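Local structure of trwC protein (1OMH) at residues 12-16 with 55-60; 125-129 with 170-174; 221-225 with 289-293. The protein binds the plasmid origin-of-transfer DNA and, as the N-terminal relaxase domain of a conjugative relaxase, probably cleaves and rejoins one strand during bacterial conjugation. All coordinates share one frame; numbering follows the deposited sequence.

Interaction 1 (12-16 with 55-60); sequences IGRAA and FRELLA. With SO4 (sulfate ion), chain E.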
loop_
_atom_site.group_PDB
_atom_site.type_symbol
_atom_site.label_atom_id
_atom_site.label_comp_id
_atom_site.label_asym_id
_atom_site.label_seq_id
_atom_site.Cartn_x
_atom_site.Cartn_y
_atom_site.Cartn_z
ATOM N N ILE B 12 0.369 15.087 5.767
ATOM C CA ILE B 12 1.686 14.821 6.327
ATOM C C ILE B 12 1.609 14.110 7.679
ATOM O O ILE B 12 2.493 13.323 8.020
ATOM C CB ILE B 12 2.515 16.121 6.429
ATOM C CG1 ILE B 12 3.996 15.774 6.556
ATOM C CG2 ILE B 12 2.039 16.960 7.601
ATOM C CD1 ILE B 12 4.929 16.901 6.121
ATOM N N GLY B 13 0.547 14.373 8.433
ATOM C CA GLY B 13 0.384 13.718 9.719
ATOM C C GLY B 13 0.029 12.256 9.502
ATOM O O GLY B 13 0.582 11.360 10.144
ATOM N N ARG B 14 -0.901 12.019 8.584
ATOM C CA ARG B 14 -1.344 10.669 8.256
ATOM C C ARG B 14 -0.157 9.837 7.770
ATOM O O ARG B 14 0.087 8.734 8.257
ATOM C CB ARG B 14 -2.429 10.726 7.170
ATOM C CG ARG B 14 -2.939 9.368 6.696
ATOM C CD ARG B 14 -3.818 9.492 5.446
ATOM N NE ARG B 14 -5.069 10.209 5.691
ATOM C CZ ARG B 14 -6.070 9.746 6.439
ATOM N NH1 ARG B 14 -5.979 8.557 7.027
ATOM N NH2 ARG B 14 -7.168 10.474 6.604
ATOM N N ALA B 15 0.589 10.380 6.815
ATOM C CA ALA B 15 1.748 9.686 6.262
ATOM C C ALA B 15 2.776 9.354 7.338
ATOM O O ALA B 15 3.389 8.286 7.315
ATOM C CB ALA B 15 2.391 10.535 5.175
ATOM N N ALA B 16 2.959 10.271 8.283
ATOM C CA ALA B 16 3.919 10.070 9.358
ATOM C C ALA B 16 3.456 9.004 10.350
ATOM O O ALA B 16 4.277 8.331 10.968
ATOM C CB ALA B 16 4.171 11.393 10.086
ATOM N N PHE B 55 12.437 10.783 7.850
ATOM C CA PHE B 55 11.230 10.583 7.057
ATOM C C PHE B 55 10.310 11.799 7.050
ATOM O O PHE B 55 9.835 12.203 5.989
ATOM C CB PHE B 55 10.462 9.354 7.555
ATOM C CG PHE B 55 9.271 8.994 6.706
ATOM C CD1 PHE B 55 7.986 9.032 7.237
ATOM C CD2 PHE B 55 9.435 8.608 5.378
ATOM C CE1 PHE B 55 6.874 8.688 6.459
ATOM C CE2 PHE B 55 8.330 8.262 4.591
ATOM C CZ PHE B 55 7.052 8.303 5.133
ATOM N N ARG B 56 10.052 12.386 8.220
ATOM C CA ARG B 56 9.176 13.558 8.297
ATOM C C ARG B 56 9.721 14.747 7.505
ATOM O O ARG B 56 8.969 15.444 6.827
ATOM C CB ARG B 56 8.942 13.988 9.755
ATOM C CG ARG B 56 7.770 13.293 10.452
ATOM C CD ARG B 56 7.629 13.755 11.908
ATOM N NE ARG B 56 6.541 13.085 12.617
ATOM C CZ ARG B 56 5.249 13.356 12.456
ATOM N NH1 ARG B 56 4.338 12.686 13.151
ATOM N NH2 ARG B 56 4.862 14.301 11.605
ATOM N N GLU B 57 11.023 14.989 7.590
ATOM C CA GLU B 57 11.584 16.110 6.857
ATOM C C GLU B 57 11.518 15.856 5.356
ATOM O O GLU B 57 11.137 16.747 4.593
ATOM C CB GLU B 57 13.022 16.392 7.293
ATOM C CG GLU B 57 13.957 15.218 7.221
ATOM C CD GLU B 57 15.390 15.626 7.502
ATOM O OE1 GLU B 57 16.160 15.804 6.529
ATOM O OE2 GLU B 57 15.737 15.786 8.695
ATOM N N LEU B 58 11.881 14.646 4.935
ATOM C CA LEU B 58 11.826 14.306 3.520
ATOM C C LEU B 58 10.420 14.566 3.008
ATOM O O LEU B 58 10.238 15.088 1.908
ATOM C CB LEU B 58 12.216 12.853 3.297
ATOM C CG LEU B 58 13.707 12.559 3.451
ATOM C CD1 LEU B 58 13.948 11.080 3.279
ATOM C CD2 LEU B 58 14.505 13.355 2.421
ATOM N N LEU B 59 9.418 14.219 3.809
ATOM C CA LEU B 59 8.037 14.466 3.414
ATOM C C LEU B 59 7.876 15.972 3.215
ATOM O O LEU B 59 7.140 16.418 2.340
ATOM C CB LEU B 59 7.069 13.986 4.499
ATOM C CG LEU B 59 6.823 12.480 4.642
ATOM C CD1 LEU B 59 6.100 12.202 5.953
ATOM C CD2 LEU B 59 6.002 11.976 3.462
ATOM N N ALA B 60 8.582 16.746 4.035
ATOM C CA ALA B 60 8.526 18.203 3.963
ATOM C C ALA B 60 9.400 18.750 2.833
ATOM O O ALA B 60 9.406 19.954 2.577
ATOM C CB ALA B 60 8.958 18.806 5.302
HETATM S S SO4 E . -9.010 8.335 8.521
HETATM O O1 SO4 E . -9.628 7.668 9.683
HETATM O O2 SO4 E . -9.994 8.453 7.426
HETATM O O3 SO4 E . -7.862 7.534 8.056
HETATM O O4 SO4 E . -8.554 9.680 8.922
HETATM O O HOH W 1 1.680 11.732 12.907
#
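I12, A16 and R56 bury the most surface where helix 12-17 lies against helix 52-60. The two short segments run roughly antiparallel, their directions 145° apart and their axes 10.4 Å apart at closest approach. I12 sends its longer branch across: CG1 stands anti to the backbone N (chi1 -161°), and the chain continues extended to CD1, which ends 4.0 Å from CB of L59. CD1 of L59 in turn comes 4.1 Å from CB of A15.

At the A16 end the contact changes character. The methyl of A16 lies over one face of the R56 guanidinium, with CB 3.3 Å from CZ, a tight contact. R56 gets there through a chain extended from CG to NE, which carries its charged end along the outside of the helix pair. No direct hydrogen bond joins the segments; instead one water accepts from NH1 of R56 at 2.8 Å and donates to the carbonyl O of G13, tying the arginine to the first turn of the other helix. Deeper in, the F55 ring turns an edge to the carbonyl O of A15, with CE1 3.6 Å away, while L59 CG sits over one of its faces.

R14, which does not touch helix 52-60, donates from NH2 to O4 of a sulfate ion, probably from the crystallisation liquor, at 2.8 Å. Beneath the pair lies the central antiparallel sheet: I12 and L59 both rest on I82 of strand 81-89, L59 also meets L167 of strand 158-167, and F55 packs on V165 and edge-to-face with F148 of strand 145-152.

Interaction 2 (125-129 with 170-174); sequences AQARQ and TKRSD. With nucleotides of chain A.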
loop_
_atom_site.group_PDB
_atom_site.type_symbol
_atom_site.label_atom_id
_atom_site.label_comp_id
_atom_site.label_asym_id
_atom_site.label_seq_id
_atom_site.Cartn_x
_atom_site.Cartn_y
_atom_site.Cartn_z
ATOM N N ALA B 125 10.011 6.006 -12.535
ATOM C CA ALA B 125 10.244 7.313 -11.918
ATOM C C ALA B 125 10.693 8.298 -12.989
ATOM O O ALA B 125 11.590 7.996 -13.779
ATOM C CB ALA B 125 11.317 7.209 -10.846
ATOM N N GLN B 126 10.079 9.473 -13.004
ATOM C CA GLN B 126 10.418 10.496 -13.980
ATOM C C GLN B 126 10.408 11.890 -13.378
ATOM O O GLN B 126 9.856 12.121 -12.304
ATOM C CB GLN B 126 9.432 10.481 -15.146
ATOM C CG GLN B 126 9.302 9.156 -15.861
ATOM C CD GLN B 126 8.539 9.289 -17.165
ATOM O OE1 GLN B 126 7.421 9.817 -17.196
ATOM N NE2 GLN B 126 9.143 8.811 -18.254
ATOM N N ALA B 127 11.017 12.821 -14.098
ATOM C CA ALA B 127 11.075 14.214 -13.680
ATOM C C ALA B 127 11.179 15.047 -14.949
ATOM O O ALA B 127 11.462 14.516 -16.015
ATOM C CB ALA B 127 12.294 14.449 -12.797
ATOM N N ARG B 128 10.938 16.345 -14.838
ATOM C CA ARG B 128 11.036 17.212 -16.000
ATOM C C ARG B 128 12.265 18.109 -15.910
ATOM O O ARG B 128 12.879 18.244 -14.851
ATOM C CB ARG B 128 9.784 18.081 -16.126
ATOM C CG ARG B 128 8.501 17.286 -16.309
ATOM C CD ARG B 128 7.490 17.683 -15.252
ATOM N NE ARG B 128 6.528 18.658 -15.737
ATOM C CZ ARG B 128 5.606 19.235 -14.975
ATOM N NH1 ARG B 128 5.523 18.944 -13.682
ATOM N NH2 ARG B 128 4.748 20.088 -15.515
ATOM N N GLN B 129 12.625 18.694 -17.046
ATOM C CA GLN B 129 13.744 19.624 -17.138
ATOM C C GLN B 129 13.432 20.509 -18.340
ATOM O O GLN B 129 13.212 20.009 -19.447
ATOM C CB GLN B 129 15.074 18.892 -17.345
ATOM C CG GLN B 129 16.278 19.834 -17.282
ATOM C CD GLN B 129 17.620 19.122 -17.296
ATOM O OE1 GLN B 129 18.664 19.760 -17.162
ATOM N NE2 GLN B 129 17.604 17.804 -17.460
ATOM N N THR B 170 13.134 12.997 -6.738
ATOM C CA THR B 170 13.924 12.128 -7.591
ATOM C C THR B 170 15.110 12.938 -8.113
ATOM O O THR B 170 14.996 14.137 -8.341
ATOM C CB THR B 170 13.065 11.572 -8.755
ATOM O OG1 THR B 170 13.833 10.639 -9.519
ATOM C CG2 THR B 170 12.565 12.696 -9.653
ATOM N N LYS B 171 16.257 12.287 -8.269
ATOM C CA LYS B 171 17.466 12.965 -8.747
ATOM C C LYS B 171 17.661 12.784 -10.246
ATOM O O LYS B 171 17.702 11.663 -10.739
ATOM C CB LYS B 171 18.710 12.435 -8.022
ATOM C CG LYS B 171 20.001 13.135 -8.446
ATOM C CD LYS B 171 21.172 12.160 -8.540
ATOM C CE LYS B 171 21.801 11.877 -7.187
ATOM N NZ LYS B 171 22.622 13.029 -6.715
ATOM N N ARG B 172 17.800 13.894 -10.962
ATOM C CA ARG B 172 17.984 13.846 -12.407
ATOM C C ARG B 172 19.401 13.486 -12.828
ATOM O O ARG B 172 20.323 13.460 -12.013
ATOM C CB ARG B 172 17.599 15.184 -13.035
ATOM C CG ARG B 172 16.185 15.608 -12.723
ATOM C CD ARG B 172 15.775 16.798 -13.556
ATOM N NE ARG B 172 16.754 17.875 -13.478
ATOM C CZ ARG B 172 16.483 19.141 -13.765
ATOM N NH1 ARG B 172 17.432 20.063 -13.671
ATOM N NH2 ARG B 172 15.257 19.484 -14.129
ATOM N N SER B 173 19.555 13.215 -14.121
ATOM C CA SER B 173 20.837 12.842 -14.706
ATOM C C SER B 173 21.918 13.884 -14.423
ATOM O O SER B 173 23.093 13.549 -14.284
ATOM C CB SER B 173 20.672 12.674 -16.220
ATOM O OG SER B 173 21.409 11.561 -16.695
ATOM N N ASP B 174 21.510 15.146 -14.335
ATOM C CA ASP B 174 22.434 16.241 -14.072
ATOM C C ASP B 174 22.695 16.392 -12.574
ATOM O O ASP B 174 23.206 17.418 -12.123
ATOM C CB ASP B 174 21.862 17.544 -14.638
ATOM C CG ASP B 174 20.572 17.953 -13.961
ATOM O OD1 ASP B 174 19.943 17.078 -13.331
ATOM O OD2 ASP B 174 20.180 19.138 -14.060
ATOM P P DT A 14 10.285 20.576 -9.817
ATOM O OP1 DT A 14 10.764 20.005 -8.528
ATOM O OP2 DT A 14 10.414 19.778 -11.064
ATOM O "O5'" DT A 14 8.775 21.056 -9.626
ATOM C "C5'" DT A 14 8.366 21.642 -8.389
ATOM C "C4'" DT A 14 6.911 22.064 -8.406
ATOM O "O4'" DT A 14 6.702 23.123 -9.374
ATOM C "C3'" DT A 14 5.905 20.971 -8.770
ATOM O "O3'" DT A 14 5.298 20.491 -7.561
ATOM C "C2'" DT A 14 4.772 21.743 -9.431
ATOM C "C1'" DT A 14 5.396 23.039 -9.926
ATOM N N1 DT A 14 5.472 23.236 -11.396
ATOM C C2 DT A 14 4.524 24.047 -11.986
ATOM O O2 DT A 14 3.622 24.583 -11.371
ATOM N N3 DT A 14 4.678 24.212 -13.341
ATOM C C4 DT A 14 5.653 23.662 -14.147
ATOM O O4 DT A 14 5.663 23.918 -15.353
ATOM C C5 DT A 14 6.603 22.810 -13.466
ATOM C C7 DT A 14 7.689 22.155 -14.258
ATOM C C6 DT A 14 6.464 22.641 -12.145
ATOM P P DG A 13 14.234 22.941 -14.268
ATOM O OP1 DG A 13 15.036 21.972 -13.473
ATOM O OP2 DG A 13 13.549 22.482 -15.503
ATOM O "O5'" DG A 13 13.157 23.579 -13.283
ATOM C "C5'" DG A 13 13.402 23.654 -11.871
ATOM C "C4'" DG A 13 12.099 23.793 -11.115
ATOM O "O4'" DG A 13 11.402 24.945 -11.619
ATOM C "C3'" DG A 13 11.125 22.622 -11.263
ATOM O "O3'" DG A 13 11.128 21.934 -10.004
ATOM C "C2'" DG A 13 9.757 23.285 -11.226
ATOM C "C1'" DG A 13 10.006 24.723 -11.604
ATOM N N9 DG A 13 9.438 25.243 -12.843
ATOM C C8 DG A 13 9.976 25.249 -14.110
ATOM N N7 DG A 13 9.267 25.948 -14.958
ATOM C C5 DG A 13 8.184 26.390 -14.212
ATOM C C6 DG A 13 7.081 27.211 -14.573
ATOM O O6 DG A 13 6.833 27.745 -15.671
ATOM N N1 DG A 13 6.219 27.399 -13.494
ATOM C C2 DG A 13 6.401 26.867 -12.234
ATOM N N2 DG A 13 5.477 27.137 -11.310
ATOM N N3 DG A 13 7.422 26.119 -11.897
ATOM C C4 DG A 13 8.265 25.926 -12.919
ATOM P P DG A 15 4.442 19.124 -7.574
ATOM O OP1 DG A 15 4.656 18.441 -6.274
ATOM O OP2 DG A 15 4.720 18.385 -8.840
ATOM O "O5'" DG A 15 2.927 19.595 -7.653
ATOM C "C5'" DG A 15 2.309 20.379 -6.621
ATOM C "C4'" DG A 15 1.109 21.083 -7.205
ATOM O "O4'" DG A 15 1.565 21.701 -8.414
ATOM C "C3'" DG A 15 -0.074 20.196 -7.602
ATOM O "O3'" DG A 15 -1.143 20.582 -6.726
ATOM C "C2'" DG A 15 -0.580 20.831 -8.887
ATOM C "C1'" DG A 15 0.584 21.626 -9.413
ATOM N N9 DG A 15 1.250 21.235 -10.646
ATOM C C8 DG A 15 2.202 20.266 -10.858
ATOM N N7 DG A 15 2.745 20.344 -12.044
ATOM C C5 DG A 15 2.066 21.392 -12.653
ATOM C C6 DG A 15 2.214 21.967 -13.935
ATOM O O6 DG A 15 3.018 21.671 -14.821
ATOM N N1 DG A 15 1.305 23.000 -14.134
ATOM C C2 DG A 15 0.379 23.430 -13.213
ATOM N N2 DG A 15 -0.422 24.437 -13.566
ATOM N N3 DG A 15 0.244 22.906 -12.022
ATOM C C4 DG A 15 1.112 21.906 -11.811
#
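NH2 of R172 serves two acceptors: the carbonyl O of R128 at 2.8 Å, in the carbonyl plane and on a lone pair, and OP1 of DG13 of chain A at 2.6 Å, to which NH1 adds a weak bond. The first fastens the loop 170-174 to the first strand of the two-stranded antiparallel sheet 126-131/134-139 at the bound DNA. R172 also grips D174 side-on: NH1 meets OD2 at 2.9 Å as a salt bridge and NE meets OD1, both on the syn side. Its guanidinium is thus fixed in rotation by carbonyl, phosphate and carboxylate around its edge. Over one face lies Q129, whose extended chain stacks its amide 20° from the guanidinium plane, with CG 3.3 Å from NH2. With R172 replaced by an alanine, the R128 carbonyl would probably lose this donor, D174 its arginine mate and the DG13 phosphate part of its hold. Further down, CG2 of T170 packs 3.6 Å from CB of A127, while its OG1 bonds to T140. The R128 side chain starts away from the loop, and its guanidinium meets the DNA: the C7 methyl of DT14 of chain A sits over its centre, 3.7 Å from CZ.

Interaction 3 (221-225 with 289-293); sequences LAHID and GIDFS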
loop_
_atom_site.group_PDB
_atom_site.type_symbol
_atom_site.label_atom_id
_atom_site.label_comp_id
_atom_site.label_asym_id
_atom_site.label_seq_id
_atom_site.Cartn_x
_atom_site.Cartn_y
_atom_site.Cartn_z
ATOM N N LEU B 221 -6.145 -18.567 -0.829
ATOM C CA LEU B 221 -5.641 -19.906 -0.582
ATOM C C LEU B 221 -6.826 -20.860 -0.736
ATOM O O LEU B 221 -7.879 -20.653 -0.137
ATOM C CB LEU B 221 -5.052 -19.989 0.823
ATOM C CG LEU B 221 -3.929 -18.976 1.078
ATOM C CD1 LEU B 221 -3.393 -19.149 2.492
ATOM C CD2 LEU B 221 -2.817 -19.178 0.060
ATOM N N ALA B 222 -6.645 -21.904 -1.539
ATOM C CA ALA B 222 -7.705 -22.875 -1.816
ATOM C C ALA B 222 -8.371 -23.570 -0.622
ATOM O O ALA B 222 -9.520 -23.994 -0.723
ATOM C CB ALA B 222 -7.187 -23.931 -2.795
ATOM N N HIS B 223 -7.678 -23.685 0.504
ATOM C CA HIS B 223 -8.271 -24.370 1.652
ATOM C C HIS B 223 -9.136 -23.500 2.568
ATOM O O HIS B 223 -9.625 -23.975 3.595
ATOM C CB HIS B 223 -7.183 -25.062 2.477
ATOM C CG HIS B 223 -6.115 -24.135 2.972
ATOM N ND1 HIS B 223 -5.215 -23.520 2.131
ATOM C CD2 HIS B 223 -5.798 -23.737 4.227
ATOM C CE1 HIS B 223 -4.383 -22.782 2.849
ATOM N NE2 HIS B 223 -4.715 -22.897 4.121
ATOM N N ILE B 224 -9.326 -22.234 2.202
ATOM C CA ILE B 224 -10.148 -21.333 3.005
ATOM C C ILE B 224 -11.271 -20.825 2.106
ATOM O O ILE B 224 -11.009 -20.185 1.087
ATOM C CB ILE B 224 -9.303 -20.153 3.544
ATOM C CG1 ILE B 224 -8.149 -20.696 4.392
ATOM C CG2 ILE B 224 -10.171 -19.220 4.378
ATOM C CD1 ILE B 224 -7.221 -19.633 4.942
ATOM N N ASP B 225 -12.518 -21.111 2.477
ATOM C CA ASP B 225 -13.649 -20.705 1.646
ATOM C C ASP B 225 -14.147 -19.280 1.850
ATOM O O ASP B 225 -13.731 -18.583 2.776
ATOM C CB ASP B 225 -14.824 -21.689 1.797
ATOM C CG ASP B 225 -15.458 -21.652 3.173
ATOM O OD1 ASP B 225 -15.584 -20.553 3.751
ATOM O OD2 ASP B 225 -15.859 -22.725 3.674
ATOM N N GLY B 289 -14.835 -22.598 11.473
ATOM C CA GLY B 289 -14.475 -23.902 10.938
ATOM C C GLY B 289 -13.295 -23.917 9.984
ATOM O O GLY B 289 -13.212 -24.782 9.112
ATOM N N ILE B 290 -12.378 -22.968 10.144
ATOM C CA ILE B 290 -11.206 -22.898 9.281
ATOM C C ILE B 290 -10.173 -23.934 9.686
ATOM O O ILE B 290 -9.850 -24.081 10.866
ATOM C CB ILE B 290 -10.510 -21.516 9.353
ATOM C CG1 ILE B 290 -11.460 -20.413 8.887
ATOM C CG2 ILE B 290 -9.255 -21.520 8.484
ATOM C CD1 ILE B 290 -10.880 -19.023 9.029
ATOM N N ASP B 291 -9.660 -24.648 8.695
ATOM C CA ASP B 291 -8.627 -25.645 8.917
ATOM C C ASP B 291 -7.414 -25.108 8.167
ATOM O O ASP B 291 -7.357 -25.166 6.942
ATOM C CB ASP B 291 -9.060 -27.003 8.356
ATOM C CG ASP B 291 -7.942 -28.028 8.375
ATOM O OD1 ASP B 291 -7.027 -27.901 9.216
ATOM O OD2 ASP B 291 -7.986 -28.971 7.555
ATOM N N PHE B 292 -6.459 -24.559 8.909
ATOM C CA PHE B 292 -5.263 -23.987 8.307
ATOM C C PHE B 292 -4.305 -25.058 7.799
ATOM O O PHE B 292 -3.192 -24.746 7.370
ATOM C CB PHE B 292 -4.561 -23.073 9.315
ATOM C CG PHE B 292 -5.320 -21.802 9.609
ATOM C CD1 PHE B 292 -5.936 -21.608 10.842
ATOM C CD2 PHE B 292 -5.429 -20.805 8.642
ATOM C CE1 PHE B 292 -6.650 -20.439 11.105
ATOM C CE2 PHE B 292 -6.139 -19.636 8.895
ATOM C CZ PHE B 292 -6.752 -19.452 10.129
ATOM N N SER B 293 -4.772 -26.308 7.855
ATOM C CA SER B 293 -4.056 -27.517 7.429
ATOM C C SER B 293 -3.712 -28.445 8.586
ATOM O O SER B 293 -4.268 -28.253 9.689
ATOM C CB SER B 293 -2.782 -27.190 6.648
ATOM O OG SER B 293 -3.093 -26.899 5.298
HETATM O O HOH W 2 -10.718 -23.844 6.041
#
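A type I beta turn from L221 to I224, leading from strand 219-221 to the N-cap D225 of helix 226-230, meets the C-terminal tail that follows helix 274-287. That helix ends in a Schellman motif at G289, and the tail then passes beside the turn. H223 carries the polar side of the contact: its CG lies between the backbone N and carbonyl carbon (chi1 58°), which turns the ring edge to the carbonyl O of D291, with CD2 3.4 Å away. I224 CG1 covers one face of the ring. NE2 of H223 bonds to Q97 OE1 of helix 92-99, and NE2 of the same glutamine bonds to the F292 carbonyl, so Q97 links turn and tail. One water adds a bridge, donating to the H223 carbonyl O at 2.7 Å and accepting from the D291 N. On the apolar side, I224 touches two tail residues: CG1 approaches I290 CG2 at 4.3 Å, and CD1 comes 4.1 Å from F292 CE2. I290 CG2 itself covers the centre of the F292 ring. The tail closes in an Asx turn, S293 N donating to D291 OD1 from above the carboxylate plane at 3.1 Å.

Overall arrangement
The three contacts follow one another along the chain and none touches another. Interactions 1 and 2 are neighbours, their centres about 22 Å apart and their nearest atoms about 9 Å apart, whereas interaction 3 lies across the centre of the chain, its centre about 40 Å from that of interaction 1 and about 48 Å from that of interaction 2. Interaction 1 is nearest the metal site: the F55 side chain is about 8 Å from that of H163, which binds zinc or copper in another structure of this protein but carries no metal here. Interaction 2 alone binds the DNA directly. The nearest atom of interaction 3 remains about 9 Å from the bound nucleic acid.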